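Local coordinates for protein acyl-CoA dehydrogenase (Bacillus subtilis, PDB 5LNX) that oxidises saturated acyl-CoA thioesters to their 2,3-dehydro forms, using FAD as cofactor and passing the electrons on to an acceptor, at residues A120-E125 against G150-I155; H177-F182 against D228-A233; A254-A259 against D285-A290. All coordinates share one frame; numbering follows the deposited sequence.

Contact 1 of 3, residues A120-E125 against G150-I155; sequences AFALTE and GSKIFI. With FAD (flavin-adenine dinucleotide), chain S.
Lys152 and Glu125 form a salt bridge, NZ of the lysine lying 3.2 Å from OE2 of the glutamate on the anti lone pair, which points away from the other carboxylate oxygen. The same ammonium donates to Leu123 O at 3.0 Å, from above the carbonyl plane, and to Phe167 O on strand 163-169. Three acceptors thus grip the end of a buried lysine. The carboxylate has further partners in Thr137 OG1, on OE2, and Arg136 N, on OE1. A bend at chi2 (-61°) turns the Lys152 chain towards the loop. Next to this the backbones join directly, Ile153 N donating to Thr124 O at 2.9 Å in a nearly straight bond (167°).

Tied to strand 145-156 in this way, 120-125 is a flavin-binding loop of the acyl-CoA dehydrogenase middle domain. Leu123 N and Thr124 N both donate to FAD O2, Thr124 N from 2.8 Å, while Thr124 OG1 donates to FAD N1 at 2.6 Å. Donors gathered here would probably favour negative charge on this end of a reduced flavin.

Further out the contact is apolar. Thr124 CG2 meets Ile153 CG1 at 3.8 Å, the two side chains set roughly perpendicular, and Ile155 CD1 reaches Ala122 CA at 3.8 Å. The Phe154 ring lies obliquely by the ribityl C1' of FAD and stands edge-to-face with Tyr339 of the second subunit.

Contact 2 of 3, residues H177-F182 against D228-A233; sequences HGISAF and DGFHIA
Gly229 sits directly against strand 179-182, its backbone N donating to Ile179 O at 2.9 Å. The bond is bent at the hydrogen (146°). This is the tight part of the contact. Gly229 CA lies 3.9 Å from Ser180 C and about as far from Ala181 N, so the helix start rests on the strand's own backbone. A beta carbon on Gly229 would run into Ser180 C and Ile179 O, and the absence of a side chain is what lets the two backbones come this close. Ala181 CB closes in on the CA of Gly229 from 4.0 Å. Ala181 also packs against Phe167 and Leu223, well inside the protein. Ser180 points the opposite way, its OG bonded to Thr170 OG1 and to Gly227 N just ahead of the helix.

Towards solvent the fit slackens. Ile179 CG2, the branch anti to the backbone N, still lies 3.6 Å from Phe230 N, but beyond it Ile179 CD1 merely brushes Phe230 CD1 at 4.0 Å. That ring is met obliquely, is partly exposed, and leads away from the strand. Asp228 stands at the partly exposed margin, with a weak bond from Lys225 N to its OD2.

The contact joins strand 179-185 of the middle beta domain to the first turn of helix 229-265, which opens the C-terminal helical domain; the axes of strand 179-182 and helix 229-233 run 60° apart and approach to 6.7 Å. An N-H in a helix's first turn has no carbonyl of that helix to bond, so Ile179 O supplies an acceptor, and its partial negative charge is likely to be favoured by the positive end of the helix dipole.

Contact 3 of 3, residues A254-A259 against D285-A290; sequences AALEHA and DMATRA
The side chains of Met286 and Leu256 lie alongside one another, pointing contrary ways, between helix 254-259 and helix 285-290. The helices run roughly antiparallel; the axes of these segments approach to 9.8 Å, with a signed crossing angle of -150°. Contacts across this pair in the C-terminal helical domain are apolar. The bend of Met286 at chi3 (83°) brings its CE onto the backbone of the facing helix, 3.4 Å from Leu256 CA, with Ala255 CB at 3.8 Å and Ala259 CB at 4.2 Å around it. Leu256 answers with both branches: CD1 lies on Met286 CB at 3.8 Å, while CD2 reaches Ala287 CB at 4.1 Å. An alanine at Leu256 would probably open a gap beside Met286 CB and Ala287 and allow the methionine chain to turn more freely.

The polar bonds are made within one helix or to another chain. Within helix 254-259, His258 ND1 donates to Ala254 O at 2.8 Å, and His258 N bonds that oxygen from the opposite face of its carbonyl plane. Asp285 makes a salt bridge to Arg368 of the third subunit.

With no hydrogen bond between the two segments, the contact between them rests on apolar burial and fit.

Overall arrangement
From the N terminus the chain first completes contact 1, which closes a loop of 24 intervening residues, with strands but no helix, inside the middle domain. Contact 2 follows, its 45 intervening residues again strand and loop, and it ties that domain to the start of helix 229-265. Contact 3 comes last, joining the later part of the same helix to helix 277-305. The three closures run in series; none nests in or crosses another. Contacts 1 and 2 are neighbours, their centres 14 Å apart, whereas contact 3 lies across the chain's centre, about 39 Å from contact 2 between centres. Helix 229-265 spans that distance, linking the beta domain to the far end of the helical domain.

Contact 1 of 3, residues A120-E125 against G150-I155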
loop_
_atom_site.group_PDB
_atom_site.type_symbol
_atom_site.label_atom_id
_atom_site.label_comp_id
_atom_site.label_asym_id
_atom_site.label_seq_id
_atom_site.Cartn_x
_atom_site.Cartn_y
_atom_site.Cartn_z
ATOM N N ALA D 120 -19.428 28.527 -13.847
ATOM C CA ALA D 120 -18.060 28.087 -14.032
ATOM C C ALA D 120 -17.186 28.859 -13.038
ATOM O O ALA D 120 -17.642 29.840 -12.472
ATOM C CB ALA D 120 -17.605 28.396 -15.434
ATOM N N PHE D 121 -15.912 28.471 -12.933
ATOM C CA PHE D 121 -14.991 28.937 -11.834
ATOM C C PHE D 121 -13.639 29.570 -12.098
ATOM O O PHE D 121 -13.051 30.191 -11.208
ATOM C CB PHE D 121 -14.917 27.841 -10.762
ATOM C CG PHE D 121 -13.994 28.143 -9.622
ATOM C CD1 PHE D 121 -14.309 29.137 -8.703
ATOM C CD2 PHE D 121 -12.832 27.397 -9.442
ATOM C CE1 PHE D 121 -13.497 29.364 -7.608
ATOM C CE2 PHE D 121 -11.997 27.640 -8.359
ATOM C CZ PHE D 121 -12.334 28.624 -7.438
ATOM N N ALA D 122 -13.152 29.506 -13.303
ATOM C CA ALA D 122 -12.023 30.374 -13.636
ATOM C C ALA D 122 -10.993 30.889 -12.573
ATOM O O ALA D 122 -10.789 32.112 -12.402
ATOM C CB ALA D 122 -12.374 31.523 -14.585
ATOM N N LEU D 123 -10.195 29.964 -12.049
ATOM C CA LEU D 123 -9.001 30.290 -11.219
ATOM C C LEU D 123 -7.670 29.898 -11.855
ATOM O O LEU D 123 -6.761 30.733 -12.019
ATOM C CB LEU D 123 -9.138 29.593 -9.880
ATOM C CG LEU D 123 -8.008 29.698 -8.873
ATOM C CD1 LEU D 123 -7.701 31.135 -8.483
ATOM C CD2 LEU D 123 -8.382 28.853 -7.663
ATOM N N THR D 124 -7.579 28.642 -12.261
ATOM C CA THR D 124 -6.321 28.039 -12.735
ATOM C C THR D 124 -5.765 28.650 -14.041
ATOM O O THR D 124 -6.533 29.004 -14.964
ATOM C CB THR D 124 -6.495 26.503 -12.932
ATOM O OG1 THR D 124 -6.996 25.951 -11.711
ATOM C CG2 THR D 124 -5.184 25.806 -13.288
ATOM N N GLU D 125 -4.438 28.704 -14.121
ATOM C CA GLU D 125 -3.719 29.314 -15.256
ATOM C C GLU D 125 -2.488 28.482 -15.632
ATOM O O GLU D 125 -1.975 27.740 -14.800
ATOM C CB GLU D 125 -3.189 30.713 -14.884
ATOM C CG GLU D 125 -4.236 31.788 -14.642
ATOM C CD GLU D 125 -3.631 33.204 -14.591
ATOM O OE1 GLU D 125 -2.391 33.345 -14.743
ATOM O OE2 GLU D 125 -4.378 34.188 -14.363
ATOM N N GLY D 150 -5.178 38.216 -19.927
ATOM C CA GLY D 150 -4.538 36.947 -19.584
ATOM C C GLY D 150 -5.365 35.726 -19.969
ATOM O O GLY D 150 -6.331 35.813 -20.732
ATOM N N SER D 151 -4.983 34.578 -19.423
ATOM C CA SER D 151 -5.581 33.300 -19.830
ATOM C C SER D 151 -5.838 32.361 -18.665
ATOM O O SER D 151 -5.072 32.297 -17.700
ATOM C CB SER D 151 -4.688 32.583 -20.844
ATOM O OG SER D 151 -3.664 31.867 -20.189
ATOM N N LYS D 152 -6.930 31.619 -18.777
ATOM C CA LYS D 152 -7.206 30.522 -17.848
ATOM C C LYS D 152 -7.034 29.204 -18.555
ATOM O O LYS D 152 -7.144 29.130 -19.776
ATOM C CB LYS D 152 -8.602 30.650 -17.221
ATOM C CG LYS D 152 -8.808 31.955 -16.473
ATOM C CD LYS D 152 -7.821 32.090 -15.324
ATOM C CE LYS D 152 -7.851 33.454 -14.668
ATOM N NZ LYS D 152 -7.263 33.363 -13.300
ATOM N N ILE D 153 -6.774 28.166 -17.771
ATOM C CA ILE D 153 -6.711 26.786 -18.284
ATOM C C ILE D 153 -7.561 25.796 -17.471
ATOM O O ILE D 153 -8.000 26.087 -16.346
ATOM C CB ILE D 153 -5.254 26.228 -18.343
ATOM C CG1 ILE D 153 -4.514 26.394 -17.016
ATOM C CG2 ILE D 153 -4.439 26.881 -19.446
ATOM C CD1 ILE D 153 -3.299 25.496 -16.875
ATOM N N PHE D 154 -7.860 24.666 -18.116
ATOM C CA PHE D 154 -8.562 23.517 -17.519
ATOM C C PHE D 154 -9.879 23.904 -16.869
ATOM O O PHE D 154 -10.108 23.540 -15.723
ATOM C CB PHE D 154 -7.694 22.874 -16.440
ATOM C CG PHE D 154 -6.368 22.359 -16.923
ATOM C CD1 PHE D 154 -6.262 21.706 -18.119
ATOM C CD2 PHE D 154 -5.239 22.482 -16.126
ATOM C CE1 PHE D 154 -5.042 21.226 -18.554
ATOM C CE2 PHE D 154 -4.018 22.007 -16.542
ATOM C CZ PHE D 154 -3.914 21.368 -17.757
ATOM N N ILE D 155 -10.732 24.645 -17.565
ATOM C CA ILE D 155 -11.933 25.236 -16.933
ATOM C C ILE D 155 -13.180 24.388 -17.154
ATOM O O ILE D 155 -13.707 24.280 -18.266
ATOM C CB ILE D 155 -12.209 26.670 -17.418
ATOM C CG1 ILE D 155 -10.987 27.570 -17.181
ATOM C CG2 ILE D 155 -13.417 27.245 -16.710
ATOM C CD1 ILE D 155 -10.495 27.574 -15.753
HETATM P PA FAD S . 0.718 21.512 -10.565
HETATM O O1A FAD S . -0.134 22.165 -9.490
HETATM O O2A FAD S . 1.901 22.167 -11.200
HETATM O O5B FAD S . 1.255 20.163 -9.869
HETATM C C5B FAD S . 1.965 19.125 -10.528
HETATM C C4B FAD S . 2.169 18.034 -9.479
HETATM O O4B FAD S . 3.081 18.556 -8.543
HETATM C C3B FAD S . 0.892 17.689 -8.729
HETATM O O3B FAD S . 0.866 16.306 -8.356
HETATM C C2B FAD S . 0.963 18.508 -7.473
HETATM O O2B FAD S . 0.483 17.766 -6.366
HETATM C C1B FAD S . 2.438 18.681 -7.294
HETATM N N9A FAD S . 2.872 19.911 -6.648
HETATM C C8A FAD S . 3.139 21.115 -7.204
HETATM N N7A FAD S . 3.619 21.969 -6.248
HETATM C C5A FAD S . 3.641 21.291 -5.071
HETATM C C6A FAD S . 4.035 21.528 -3.679
HETATM N N6A FAD S . 4.496 22.720 -3.271
HETATM N N1A FAD S . 3.942 20.505 -2.803
HETATM C C2A FAD S . 3.510 19.275 -3.120
HETATM N N3A FAD S . 3.132 18.991 -4.369
HETATM C C4A FAD S . 3.183 19.924 -5.356
HETATM N N1 FAD S . -9.200 24.820 -12.478
HETATM C C2 FAD S . -10.105 25.781 -12.172
HETATM O O2 FAD S . -9.670 26.881 -11.809
HETATM N N3 FAD S . -11.442 25.601 -12.232
HETATM C C4 FAD S . -11.978 24.437 -12.618
HETATM O O4 FAD S . -13.221 24.273 -12.679
HETATM C C4X FAD S . -11.053 23.347 -12.987
HETATM N N5 FAD S . -11.527 22.148 -13.389
HETATM C C5X FAD S . -10.678 21.158 -13.748
HETATM C C6 FAD S . -11.222 19.994 -14.226
HETATM C C7 FAD S . -10.429 18.930 -14.575
HETATM C C7M FAD S . -11.153 17.668 -14.974
HETATM C C8 FAD S . -8.951 19.077 -14.490
HETATM C C8M FAD S . -7.997 17.972 -14.855
HETATM C C9 FAD S . -8.406 20.258 -14.050
HETATM C C9A FAD S . -9.205 21.329 -13.673
HETATM N N10 FAD S . -8.670 22.594 -13.266
HETATM C C10 FAD S . -9.590 23.606 -12.894
HETATM C "C1'" FAD S . -7.224 22.809 -13.105
HETATM C "C2'" FAD S . -6.760 22.102 -11.810
HETATM O "O2'" FAD S . -7.309 22.655 -10.600
HETATM C "C3'" FAD S . -5.240 22.054 -11.741
HETATM O "O3'" FAD S . -4.792 21.017 -12.612
HETATM C "C4'" FAD S . -4.753 21.846 -10.315
HETATM O "O4'" FAD S . -5.058 23.016 -9.537
HETATM C "C5'" FAD S . -3.241 21.513 -10.239
HETATM O "O5'" FAD S . -2.354 22.399 -10.925
HETATM P P FAD S . -1.472 21.965 -12.229
HETATM O O1P FAD S . -0.614 23.119 -12.713
HETATM O O2P FAD S . -2.380 21.292 -13.223
HETATM O O3P FAD S . -0.279 20.994 -11.732
#

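Contact 2 of 3, residues H177-F182 against D228-A233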
loop_
_atom_site.group_PDB
_atom_site.type_symbol
_atom_site.label_atom_id
_atom_site.label_comp_id
_atom_site.label_asym_id
_atom_site.label_seq_id
_atom_site.Cartn_x
_atom_site.Cartn_y
_atom_site.Cartn_z
ATOM N N HIS D 177 -2.436 38.463 -1.993
ATOM C CA HIS D 177 -3.300 39.432 -1.295
ATOM C C HIS D 177 -3.874 40.508 -2.208
ATOM O O HIS D 177 -4.693 41.318 -1.777
ATOM C CB HIS D 177 -2.534 40.052 -0.152
ATOM C CG HIS D 177 -2.339 39.112 0.992
ATOM N ND1 HIS D 177 -1.174 38.395 1.178
ATOM C CD2 HIS D 177 -3.172 38.749 1.994
ATOM C CE1 HIS D 177 -1.292 37.649 2.263
ATOM N NE2 HIS D 177 -2.491 37.853 2.780
ATOM N N GLY D 178 -3.448 40.509 -3.465
ATOM C CA GLY D 178 -3.876 41.518 -4.459
ATOM C C GLY D 178 -4.765 40.957 -5.572
ATOM O O GLY D 178 -4.983 41.609 -6.612
ATOM N N ILE D 179 -5.256 39.745 -5.332
ATOM C CA ILE D 179 -6.205 39.087 -6.194
ATOM C C ILE D 179 -7.634 39.543 -5.884
ATOM O O ILE D 179 -8.084 39.519 -4.733
ATOM C CB ILE D 179 -6.136 37.567 -6.003
ATOM C CG1 ILE D 179 -4.863 37.010 -6.647
ATOM C CG2 ILE D 179 -7.353 36.890 -6.614
ATOM C CD1 ILE D 179 -4.462 35.666 -6.112
ATOM N N SER D 180 -8.361 39.876 -6.945
ATOM C CA SER D 180 -9.793 40.169 -6.868
ATOM C C SER D 180 -10.643 39.111 -7.589
ATOM O O SER D 180 -10.153 38.391 -8.461
ATOM C CB SER D 180 -10.076 41.548 -7.472
ATOM O OG SER D 180 -9.756 42.570 -6.542
ATOM N N ALA D 181 -11.928 39.084 -7.256
ATOM C CA ALA D 181 -12.864 38.135 -7.860
ATOM C C ALA D 181 -13.958 38.835 -8.626
ATOM O O ALA D 181 -14.563 39.803 -8.138
ATOM C CB ALA D 181 -13.462 37.220 -6.808
ATOM N N PHE D 182 -14.270 38.280 -9.795
ATOM C CA PHE D 182 -15.188 38.905 -10.774
ATOM C C PHE D 182 -16.286 37.966 -11.304
ATOM O O PHE D 182 -16.028 36.810 -11.653
ATOM C CB PHE D 182 -14.391 39.434 -11.952
ATOM C CG PHE D 182 -13.427 40.525 -11.587
ATOM C CD1 PHE D 182 -13.800 41.857 -11.663
ATOM C CD2 PHE D 182 -12.133 40.218 -11.183
ATOM C CE1 PHE D 182 -12.906 42.862 -11.340
ATOM C CE2 PHE D 182 -11.227 41.220 -10.868
ATOM C CZ PHE D 182 -11.619 42.547 -10.943
ATOM N N ASP D 228 -10.054 40.623 -2.003
ATOM C CA ASP D 228 -10.705 39.545 -1.247
ATOM C C ASP D 228 -10.714 38.218 -1.996
ATOM O O ASP D 228 -11.185 37.217 -1.475
ATOM C CB ASP D 228 -12.160 39.897 -0.923
ATOM C CG ASP D 228 -12.299 41.037 0.059
ATOM O OD1 ASP D 228 -11.279 41.464 0.649
ATOM O OD2 ASP D 228 -13.443 41.522 0.229
ATOM N N GLY D 229 -10.170 38.208 -3.206
ATOM C CA GLY D 229 -10.491 37.188 -4.177
ATOM C C GLY D 229 -9.921 35.843 -3.776
ATOM O O GLY D 229 -10.627 34.822 -3.806
ATOM N N PHE D 230 -8.649 35.837 -3.396
ATOM C CA PHE D 230 -7.980 34.630 -2.888
ATOM C C PHE D 230 -8.754 33.951 -1.757
ATOM O O PHE D 230 -8.947 32.744 -1.766
ATOM C CB PHE D 230 -6.558 34.969 -2.441
ATOM C CG PHE D 230 -5.697 33.772 -2.153
ATOM C CD1 PHE D 230 -5.110 33.053 -3.177
ATOM C CD2 PHE D 230 -5.431 33.403 -0.841
ATOM C CE1 PHE D 230 -4.285 31.977 -2.903
ATOM C CE2 PHE D 230 -4.604 32.323 -0.558
ATOM C CZ PHE D 230 -4.032 31.610 -1.590
ATOM N N HIS D 231 -9.178 34.745 -0.781
ATOM C CA HIS D 231 -10.009 34.273 0.321
ATOM C C HIS D 231 -11.328 33.673 -0.173
ATOM O O HIS D 231 -11.761 32.620 0.316
ATOM C CB HIS D 231 -10.288 35.412 1.299
ATOM C CG HIS D 231 -11.292 35.079 2.358
ATOM N ND1 HIS D 231 -11.049 34.157 3.356
ATOM C CD2 HIS D 231 -12.540 35.555 2.583
ATOM C CE1 HIS D 231 -12.102 34.085 4.153
ATOM N NE2 HIS D 231 -13.025 34.914 3.699
ATOM N N ILE D 232 -11.952 34.353 -1.131
ATOM C CA ILE D 232 -13.242 33.940 -1.695
ATOM C C ILE D 232 -13.122 32.559 -2.370
ATOM O O ILE D 232 -13.909 31.626 -2.121
ATOM C CB ILE D 232 -13.696 34.966 -2.768
ATOM C CG1 ILE D 232 -14.447 36.155 -2.163
ATOM N N ALA D 233 -12.097 32.450 -3.208
ATOM C CA ALA D 233 -11.718 31.210 -3.885
ATOM C C ALA D 233 -11.578 30.010 -2.941
ATOM O O ALA D 233 -12.310 29.026 -3.045
ATOM C CB ALA D 233 -10.421 31.408 -4.647
#

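Contact 3 of 3, residues A254-A259 against D285-A290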
loop_
_atom_site.group_PDB
_atom_site.type_symbol
_atom_site.label_atom_id
_atom_site.label_comp_id
_atom_site.label_asym_id
_atom_site.label_seq_id
_atom_site.Cartn_x
_atom_site.Cartn_y
_atom_site.Cartn_z
ATOM N N ALA D 254 -20.049 2.628 -7.214
ATOM C CA ALA D 254 -20.341 2.051 -8.534
ATOM C C ALA D 254 -19.365 0.924 -8.837
ATOM O O ALA D 254 -19.760 -0.156 -9.291
ATOM C CB ALA D 254 -20.257 3.123 -9.615
ATOM N N ALA D 255 -18.089 1.178 -8.621
ATOM C CA ALA D 255 -17.083 0.111 -8.816
ATOM C C ALA D 255 -17.448 -1.137 -8.005
ATOM O O ALA D 255 -17.371 -2.252 -8.497
ATOM C CB ALA D 255 -15.697 0.592 -8.417
ATOM N N LEU D 256 -17.808 -0.918 -6.740
ATOM C CA LEU D 256 -18.091 -1.998 -5.818
ATOM C C LEU D 256 -19.327 -2.815 -6.243
ATOM O O LEU D 256 -19.256 -4.030 -6.433
ATOM C CB LEU D 256 -18.304 -1.426 -4.424
ATOM C CG LEU D 256 -18.813 -2.421 -3.382
ATOM C CD1 LEU D 256 -17.741 -3.469 -3.084
ATOM C CD2 LEU D 256 -19.229 -1.681 -2.119
ATOM N N GLU D 257 -20.437 -2.116 -6.404
ATOM C CA GLU D 257 -21.706 -2.743 -6.734
ATOM C C GLU D 257 -21.608 -3.556 -8.035
ATOM O O GLU D 257 -22.021 -4.731 -8.079
ATOM C CB GLU D 257 -22.813 -1.700 -6.772
ATOM C CG GLU D 257 -22.941 -1.052 -5.365
ATOM C CD GLU D 257 -23.877 -1.741 -4.382
ATOM O OE1 GLU D 257 -25.088 -1.768 -4.635
ATOM O OE2 GLU D 257 -23.442 -2.143 -3.277
ATOM N N HIS D 258 -20.995 -2.967 -9.053
ATOM C CA HIS D 258 -20.773 -3.674 -10.302
ATOM C C HIS D 258 -19.908 -4.904 -10.061
ATOM O O HIS D 258 -20.209 -6.007 -10.559
ATOM C CB HIS D 258 -20.089 -2.782 -11.336
ATOM C CG HIS D 258 -21.010 -1.832 -12.030
ATOM N ND1 HIS D 258 -21.255 -0.559 -11.565
ATOM C CD2 HIS D 258 -21.734 -1.964 -13.164
ATOM C CE1 HIS D 258 -22.094 0.051 -12.385
ATOM N NE2 HIS D 258 -22.395 -0.778 -13.366
ATOM N N ALA D 259 -18.836 -4.705 -9.292
ATOM C CA ALA D 259 -17.857 -5.764 -9.021
ATOM C C ALA D 259 -18.456 -6.972 -8.267
ATOM O O ALA D 259 -18.047 -8.107 -8.483
ATOM C CB ALA D 259 -16.683 -5.209 -8.238
ATOM N N ASP D 285 -12.461 -5.027 1.238
ATOM C CA ASP D 285 -11.625 -3.846 1.277
ATOM C C ASP D 285 -12.312 -2.649 0.615
ATOM O O ASP D 285 -12.303 -1.544 1.162
ATOM C CB ASP D 285 -10.286 -4.149 0.604
ATOM C CG ASP D 285 -9.392 -5.010 1.469
ATOM O OD1 ASP D 285 -9.715 -5.204 2.675
ATOM O OD2 ASP D 285 -8.374 -5.504 0.963
ATOM N N MET D 286 -12.891 -2.880 -0.565
ATOM C CA MET D 286 -13.580 -1.820 -1.312
ATOM C C MET D 286 -14.703 -1.275 -0.462
ATOM O O MET D 286 -14.882 -0.064 -0.322
ATOM C CB MET D 286 -14.146 -2.336 -2.644
ATOM C CG MET D 286 -13.137 -2.352 -3.788
ATOM S SD MET D 286 -13.592 -3.382 -5.204
ATOM C CE MET D 286 -14.669 -2.278 -6.091
ATOM N N ALA D 287 -15.485 -2.189 0.082
ATOM C CA ALA D 287 -16.660 -1.835 0.889
ATOM C C ALA D 287 -16.269 -1.076 2.152
ATOM O O ALA D 287 -16.980 -0.170 2.565
ATOM C CB ALA D 287 -17.441 -3.100 1.243
ATOM N N THR D 288 -15.158 -1.489 2.767
ATOM C CA THR D 288 -14.666 -0.947 4.054
ATOM C C THR D 288 -14.122 0.490 3.899
ATOM O O THR D 288 -14.379 1.385 4.722
ATOM C CB THR D 288 -13.530 -1.834 4.651
ATOM O OG1 THR D 288 -14.045 -3.123 5.052
ATOM C CG2 THR D 288 -12.890 -1.178 5.865
ATOM N N ARG D 289 -13.359 0.686 2.839
ATOM C CA ARG D 289 -12.799 1.986 2.516
ATOM C C ARG D 289 -13.913 2.934 2.052
ATOM O O ARG D 289 -13.768 4.160 2.068
ATOM C CB ARG D 289 -11.715 1.858 1.404
ATOM C CG ARG D 289 -10.454 0.999 1.557
ATOM C CD ARG D 289 -9.736 1.133 2.895
ATOM N NE ARG D 289 -8.436 1.830 2.862
ATOM C CZ ARG D 289 -7.396 1.584 3.667
ATOM N NH1 ARG D 289 -7.420 0.607 4.578
ATOM N NH2 ARG D 289 -6.308 2.336 3.548
ATOM N N ALA D 290 -15.004 2.361 1.559
ATOM C CA ALA D 290 -16.163 3.157 1.104
ATOM C C ALA D 290 -17.046 3.577 2.275
ATOM O O ALA D 290 -17.775 4.565 2.195
ATOM C CB ALA D 290 -16.999 2.380 0.098
#